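Local atomic coordinates of sulfite dehydrogenase (Paracoccus pantotrophus, PDB entry 2XTS), a protein that probably oxidises protein-bound sulfane sulfur at a molybdenum cofactor and passes the electrons on to heme c. Residues E119-A131 / L358-N370. Numbering follows the deposited sequence.
With CO (cobalt (II) ion), chain G; 2MO (molybdenum (IV)oxide), chain F; MTE (phosphonic acidmono-(2-amino-5,6-dimercapto-4-oxo-3,7,8a,9,10,10a-hexahydro-4H-8-oxa-1,3,9,10-tetraaza-anthracen-7-ylmethyl)ester), chain E; GOL (glycerol), chain J.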
loop_
_atom_site.group_PDB
_atom_site.type_symbol
_atom_site.label_atom_id
_atom_site.label_comp_id
_atom_site.label_asym_id
_atom_site.label_seq_id
_atom_site.Cartn_x
_atom_site.Cartn_y
_atom_site.Cartn_z
ATOM N N GLU A 119 -0.954 10.862 -12.460
ATOM C CA GLU A 119 -0.937 12.290 -12.193
ATOM C C GLU A 119 -1.993 12.952 -13.060
ATOM O O GLU A 119 -1.966 12.840 -14.285
ATOM C CB GLU A 119 0.424 12.923 -12.445
ATOM C CG GLU A 119 0.448 14.388 -12.063
ATOM C CD GLU A 119 1.764 15.103 -12.305
ATOM O OE1 GLU A 119 2.600 14.611 -13.101
ATOM O OE2 GLU A 119 1.911 16.191 -11.688
ATOM N N CYS A 120 -2.929 13.645 -12.432
ATOM C CA CYS A 120 -3.906 14.407 -13.212
ATOM C C CYS A 120 -3.175 15.451 -14.070
ATOM O O CYS A 120 -2.248 16.093 -13.627
ATOM C CB CYS A 120 -4.866 15.105 -12.271
ATOM S SG CYS A 120 -6.219 15.968 -13.127
ATOM N N ALA A 121 -3.627 15.594 -15.309
ATOM C CA ALA A 121 -3.087 16.578 -16.219
ATOM C C ALA A 121 -3.089 17.964 -15.597
ATOM O O ALA A 121 -2.208 18.793 -15.906
ATOM C CB ALA A 121 -3.916 16.607 -17.494
ATOM N N ALA A 122 -4.101 18.218 -14.764
ATOM C CA ALA A 122 -4.323 19.511 -14.122
ATOM C C ALA A 122 -3.521 19.733 -12.840
ATOM O O ALA A 122 -3.691 20.759 -12.201
ATOM C CB ALA A 122 -5.825 19.725 -13.877
ATOM N N ASN A 123 -2.662 18.786 -12.452
ATOM C CA ASN A 123 -1.915 18.929 -11.205
ATOM C C ASN A 123 -1.042 20.191 -11.280
ATOM O O ASN A 123 -0.287 20.385 -12.230
ATOM C CB ASN A 123 -1.074 17.682 -10.956
ATOM C CG ASN A 123 -0.606 17.554 -9.526
ATOM O OD1 ASN A 123 -1.259 18.028 -8.589
ATOM N ND2 ASN A 123 0.509 16.858 -9.345
ATOM N N GLY A 124 -1.204 21.086 -10.311
ATOM C CA GLY A 124 -0.502 22.353 -10.367
ATOM C C GLY A 124 -1.034 23.386 -11.348
ATOM O O GLY A 124 -0.469 24.470 -11.518
ATOM N N GLY A 125 -2.144 23.093 -12.000
ATOM C CA GLY A 125 -2.642 23.977 -13.049
ATOM C C GLY A 125 -3.092 25.323 -12.511
ATOM O O GLY A 125 -2.959 26.354 -13.183
ATOM N N MET A 126 -3.590 25.335 -11.283
ATOM C CA MET A 126 -3.988 26.587 -10.621
ATOM C C MET A 126 -2.794 27.494 -10.349
ATOM O O MET A 126 -2.973 28.655 -9.989
ATOM C CB MET A 126 -4.771 26.329 -9.311
ATOM C CG MET A 126 -3.947 25.875 -8.115
ATOM S SD MET A 126 -3.270 24.211 -8.208
ATOM C CE MET A 126 -4.771 23.197 -8.078
ATOM N N GLU A 127 -1.587 26.942 -10.449
ATOM C CA GLU A 127 -0.326 27.677 -10.232
ATOM C C GLU A 127 0.311 28.202 -11.510
ATOM O O GLU A 127 1.381 28.793 -11.462
ATOM C CB GLU A 127 0.681 26.798 -9.483
ATOM C CG GLU A 127 0.179 26.246 -8.158
ATOM C CD GLU A 127 0.065 27.308 -7.104
ATOM O OE1 GLU A 127 1.132 27.861 -6.743
ATOM O OE2 GLU A 127 -1.062 27.560 -6.610
ATOM N N TRP A 128 -0.347 28.044 -12.652
ATOM C CA TRP A 128 0.226 28.536 -13.904
ATOM C C TRP A 128 0.451 30.042 -13.869
ATOM O O TRP A 128 1.413 30.542 -14.442
ATOM C CB TRP A 128 -0.660 28.206 -15.099
ATOM C CG TRP A 128 -0.279 26.947 -15.819
ATOM C CD1 TRP A 128 -1.083 25.863 -16.051
ATOM C CD2 TRP A 128 0.971 26.670 -16.457
ATOM N NE1 TRP A 128 -0.408 24.933 -16.806
ATOM C CE2 TRP A 128 0.860 25.399 -17.050
ATOM C CE3 TRP A 128 2.176 27.366 -16.581
ATOM C CZ2 TRP A 128 1.897 24.819 -17.765
ATOM C CZ3 TRP A 128 3.203 26.778 -17.292
ATOM C CH2 TRP A 128 3.057 25.524 -17.880
ATOM N N GLY A 129 -0.457 30.759 -13.228
ATOM C CA GLY A 129 -0.468 32.215 -13.264
ATOM C C GLY A 129 0.047 32.862 -12.000
ATOM O O GLY A 129 -0.088 34.082 -11.838
ATOM N N GLY A 130 0.627 32.082 -11.093
ATOM C CA GLY A 130 1.102 32.616 -9.818
ATOM C C GLY A 130 1.072 31.584 -8.725
ATOM O O GLY A 130 1.018 30.392 -8.988
ATOM N N ALA A 131 1.209 32.029 -7.485
ATOM C CA ALA A 131 1.177 31.184 -6.299
ATOM C C ALA A 131 -0.188 31.361 -5.656
ATOM O O ALA A 131 -0.541 32.470 -5.250
ATOM C CB ALA A 131 2.276 31.597 -5.363
ATOM N N LEU A 358 8.864 27.528 -18.672
ATOM C CA LEU A 358 7.640 27.007 -19.290
ATOM C C LEU A 358 6.770 28.107 -19.876
ATOM O O LEU A 358 6.334 28.004 -21.023
ATOM C CB LEU A 358 6.841 26.182 -18.299
ATOM C CG LEU A 358 7.393 24.789 -18.006
ATOM C CD1 LEU A 358 6.734 24.257 -16.744
ATOM C CD2 LEU A 358 7.147 23.873 -19.158
ATOM N N ARG A 359 6.531 29.152 -19.096
ATOM C CA ARG A 359 5.672 30.258 -19.529
ATOM C C ARG A 359 6.271 31.051 -20.699
ATOM O O ARG A 359 5.526 31.555 -21.529
ATOM C CB ARG A 359 5.324 31.186 -18.366
ATOM C CG ARG A 359 4.426 30.556 -17.361
ATOM C CD ARG A 359 3.895 31.504 -16.331
ATOM N NE ARG A 359 4.919 32.035 -15.438
ATOM C CZ ARG A 359 4.862 32.099 -14.110
ATOM N NH1 ARG A 359 3.814 31.651 -13.431
ATOM N NH2 ARG A 359 5.877 32.636 -13.452
ATOM N N ALA A 360 7.595 31.066 -20.828
ATOM C CA ALA A 360 8.238 31.743 -21.962
ATOM C C ALA A 360 7.809 31.106 -23.275
ATOM O O ALA A 360 7.772 31.773 -24.310
ATOM C CB ALA A 360 9.772 31.705 -21.803
ATOM N N ILE A 361 7.540 29.802 -23.252
ATOM C CA ILE A 361 7.118 29.058 -24.435
ATOM C C ILE A 361 5.604 28.964 -24.557
ATOM O O ILE A 361 5.053 29.096 -25.641
ATOM C CB ILE A 361 7.735 27.639 -24.421
ATOM C CG1 ILE A 361 9.266 27.751 -24.453
ATOM C CG2 ILE A 361 7.231 26.807 -25.599
ATOM C CD1 ILE A 361 9.983 26.469 -24.253
ATOM N N ARG A 362 4.929 28.709 -23.441
ATOM C CA ARG A 362 3.499 28.386 -23.465
ATOM C C ARG A 362 2.552 29.491 -23.066
ATOM O O ARG A 362 1.352 29.340 -23.226
ATOM C CB ARG A 362 3.231 27.248 -22.496
ATOM C CG ARG A 362 3.970 25.974 -22.797
ATOM C CD ARG A 362 3.662 24.951 -21.764
ATOM N NE ARG A 362 4.449 23.753 -21.820
ATOM C CZ ARG A 362 4.222 22.723 -21.027
ATOM N NH1 ARG A 362 3.184 22.749 -20.183
ATOM N NH2 ARG A 362 5.038 21.687 -21.047
ATOM N N GLY A 363 3.071 30.598 -22.538
ATOM C CA GLY A 363 2.222 31.585 -21.948
ATOM C C GLY A 363 1.593 31.053 -20.676
ATOM O O GLY A 363 2.129 30.150 -20.028
ATOM N N ARG A 364 0.436 31.609 -20.338
ATOM C CA ARG A 364 -0.161 31.473 -19.025
ATOM C C ARG A 364 -1.436 30.633 -19.013
ATOM O O ARG A 364 -1.945 30.334 -17.937
ATOM C CB ARG A 364 -0.447 32.864 -18.453
ATOM C CG ARG A 364 0.811 33.724 -18.451
ATOM C CD ARG A 364 0.634 35.080 -17.815
ATOM N NE ARG A 364 0.544 35.022 -16.361
ATOM C CZ ARG A 364 1.588 34.963 -15.533
ATOM N NH1 ARG A 364 2.833 34.922 -16.000
ATOM N NH2 ARG A 364 1.395 34.948 -14.221
ATOM N N ASN A 365 -1.958 30.273 -20.187
ATOM C CA ASN A 365 -3.287 29.665 -20.293
ATOM C C ASN A 365 -3.276 28.185 -20.731
ATOM O O ASN A 365 -4.277 27.672 -21.222
ATOM C CB ASN A 365 -4.181 30.518 -21.198
ATOM C CG ASN A 365 -4.525 31.872 -20.573
ATOM O OD1 ASN A 365 -4.284 32.931 -21.159
ATOM N ND2 ASN A 365 -5.109 31.827 -19.406
ATOM N N ASN A 366 -2.179 27.493 -20.462
ATOM C CA ASN A 366 -2.072 26.084 -20.813
ATOM C C ASN A 366 -3.019 25.181 -20.047
ATOM O O ASN A 366 -3.383 24.123 -20.562
ATOM C CB ASN A 366 -0.633 25.602 -20.589
ATOM C CG ASN A 366 -0.011 24.974 -21.815
ATOM O OD1 ASN A 366 -0.178 25.427 -22.964
ATOM N ND2 ASN A 366 0.743 23.943 -21.578
ATOM N N VAL A 367 -3.330 25.559 -18.803
ATOM C CA VAL A 367 -4.213 24.815 -17.881
ATOM C C VAL A 367 -3.567 23.535 -17.316
ATOM O O VAL A 367 -3.591 23.310 -16.119
ATOM C CB VAL A 367 -5.639 24.525 -18.462
ATOM C CG1 VAL A 367 -6.478 23.744 -17.482
ATOM C CG2 VAL A 367 -6.371 25.825 -18.851
ATOM N N TYR A 368 -2.945 22.757 -18.193
ATOM C CA TYR A 368 -2.462 21.424 -17.894
ATOM C C TYR A 368 -0.918 21.417 -17.959
ATOM O O TYR A 368 -0.282 22.387 -18.404
ATOM C CB TYR A 368 -3.031 20.449 -18.934
ATOM C CG TYR A 368 -4.542 20.467 -19.015
ATOM C CD1 TYR A 368 -5.322 19.901 -18.004
ATOM C CD2 TYR A 368 -5.197 21.057 -20.077
ATOM C CE1 TYR A 368 -6.704 19.902 -18.070
ATOM C CE2 TYR A 368 -6.582 21.087 -20.123
ATOM C CZ TYR A 368 -7.330 20.508 -19.126
ATOM O OH TYR A 368 -8.700 20.480 -19.248
ATOM N N HIS A 369 -0.327 20.297 -17.544
ATOM C CA HIS A 369 1.092 20.032 -17.744
ATOM C C HIS A 369 2.036 21.059 -17.113
ATOM O O HIS A 369 3.084 21.371 -17.659
ATOM C CB HIS A 369 1.410 19.811 -19.223
ATOM C CG HIS A 369 0.683 18.637 -19.805
ATOM N ND1 HIS A 369 1.082 17.331 -19.595
ATOM C CD2 HIS A 369 -0.419 18.567 -20.593
ATOM C CE1 HIS A 369 0.231 16.510 -20.193
ATOM N NE2 HIS A 369 -0.683 17.233 -20.820
ATOM N N ASN A 370 1.677 21.557 -15.932
ATOM C CA ASN A 370 2.590 22.397 -15.167
ATOM C C ASN A 370 3.568 21.566 -14.353
ATOM O O ASN A 370 3.287 21.179 -13.218
ATOM C CB ASN A 370 1.815 23.335 -14.251
ATOM C CG ASN A 370 2.731 24.302 -13.538
ATOM O OD1 ASN A 370 3.965 24.265 -13.731
ATOM N ND2 ASN A 370 2.155 25.174 -12.711
HETATM CO CO CO G . -2.269 16.565 -22.112
HETATM MO MO 2MO F . -7.365 14.478 -14.598
HETATM O OT1 2MO F . -6.246 14.350 -15.994
HETATM O OT2 2MO F . -8.560 16.026 -14.715
HETATM N N1 MTE E . -12.583 7.461 -15.739
HETATM C C2 MTE E . -13.900 7.626 -15.804
HETATM N N2 MTE E . -14.660 6.606 -16.256
HETATM N N3 MTE E . -14.498 8.767 -15.410
HETATM C C4 MTE E . -13.798 9.837 -14.935
HETATM O O4 MTE E . -14.429 10.853 -14.579
HETATM N N5 MTE E . -11.512 10.769 -14.485
HETATM C C6 MTE E . -10.184 10.655 -15.043
HETATM C C7 MTE E . -9.537 9.289 -14.876
HETATM N N8 MTE E . -10.442 8.256 -15.309
HETATM C C9 MTE E . -12.354 9.740 -14.865
HETATM C C10 MTE E . -11.767 8.471 -15.313
HETATM C "C1'" MTE E . -9.227 11.714 -14.525
HETATM S "S1'" MTE E . -9.384 13.353 -15.119
HETATM C "C2'" MTE E . -8.211 11.409 -13.684
HETATM S "S2'" MTE E . -7.015 12.560 -13.237
HETATM C "C3'" MTE E . -8.096 9.998 -13.148
HETATM O "O3'" MTE E . -9.183 9.131 -13.513
HETATM C "C4'" MTE E . -8.072 10.020 -11.632
HETATM O "O4'" MTE E . -7.877 8.689 -11.134
HETATM P P MTE E . -8.248 8.458 -9.591
HETATM O O1P MTE E . -7.254 9.441 -8.903
HETATM O O2P MTE E . -9.655 8.880 -9.321
HETATM O O3P MTE E . -7.900 7.035 -9.317
HETATM C C1 GOL J . -3.717 35.705 -13.326
HETATM O O1 GOL J . -3.935 37.087 -13.476
HETATM C C2 GOL J . -2.746 35.117 -14.348
HETATM O O2 GOL J . -1.453 35.709 -14.358
HETATM C C3 GOL J . -3.347 35.212 -15.741
HETATM O O3 GOL J . -2.517 34.460 -16.582
HETATM O O HOH W 1 -1.019 21.538 -14.731
HETATM O O HOH W 2 -3.721 15.896 -23.557
HETATM O O HOH W 3 -3.484 18.232 -21.614
#
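The indole of Trp128 carries Asn370 CB over one face, 3.9 Å from the centroid of the five-membered ring in a CH-pi contact, while Asn366 CB lies above the opposite side, offset toward the rim. At the edge, near the ring plane, sit Leu358 CB and the backbone of Val367 and Tyr368. The contact joins the two domains of the sulfite oxidase fold: the loop after strand 112-119, which carries the molybdenum ligand Cys120, meets the end of helix 355-362 and the loop that follows it, in the Mo-co oxidoreductase dimerisation domain. Trp128 NE1 donates to Tyr368 O (3.0 Å), which lies in the ring plane although the donor stands above the carbonyl plane. Asn370 lays its amide almost flat along the indole, the planes 19° apart, because its chi1 of -175° turns CG away from the backbone N, and ND2 reaches Gly124 O at 3.0 Å; Glu127 N grips that same oxygen from the opposite face of the Gly124 carbonyl plane. Without the indole, an alanine here is likely to leave a gap beside Asn370 CB and to deprive Tyr368 O of its NE1 donor. On the helix, Arg359 bends at chi3 and its NH1 donates almost straight to Trp128 O (2.8 Å), while also pairing with Glu388. Arg362 meets the indole edge, crossing it at about a right angle with NH1 3.4 Å from Trp128 CZ2, and its NE forms a salt bridge to Glu155 of the cytochrome chain. Nearer the metals, His369 binds cobalt through NE2, and its backbone N donates to Ala121 O at 2.9 Å, in the carbonyl plane, while Ala121 N donates to OT1 of the molybdenum oxide (3.0 Å).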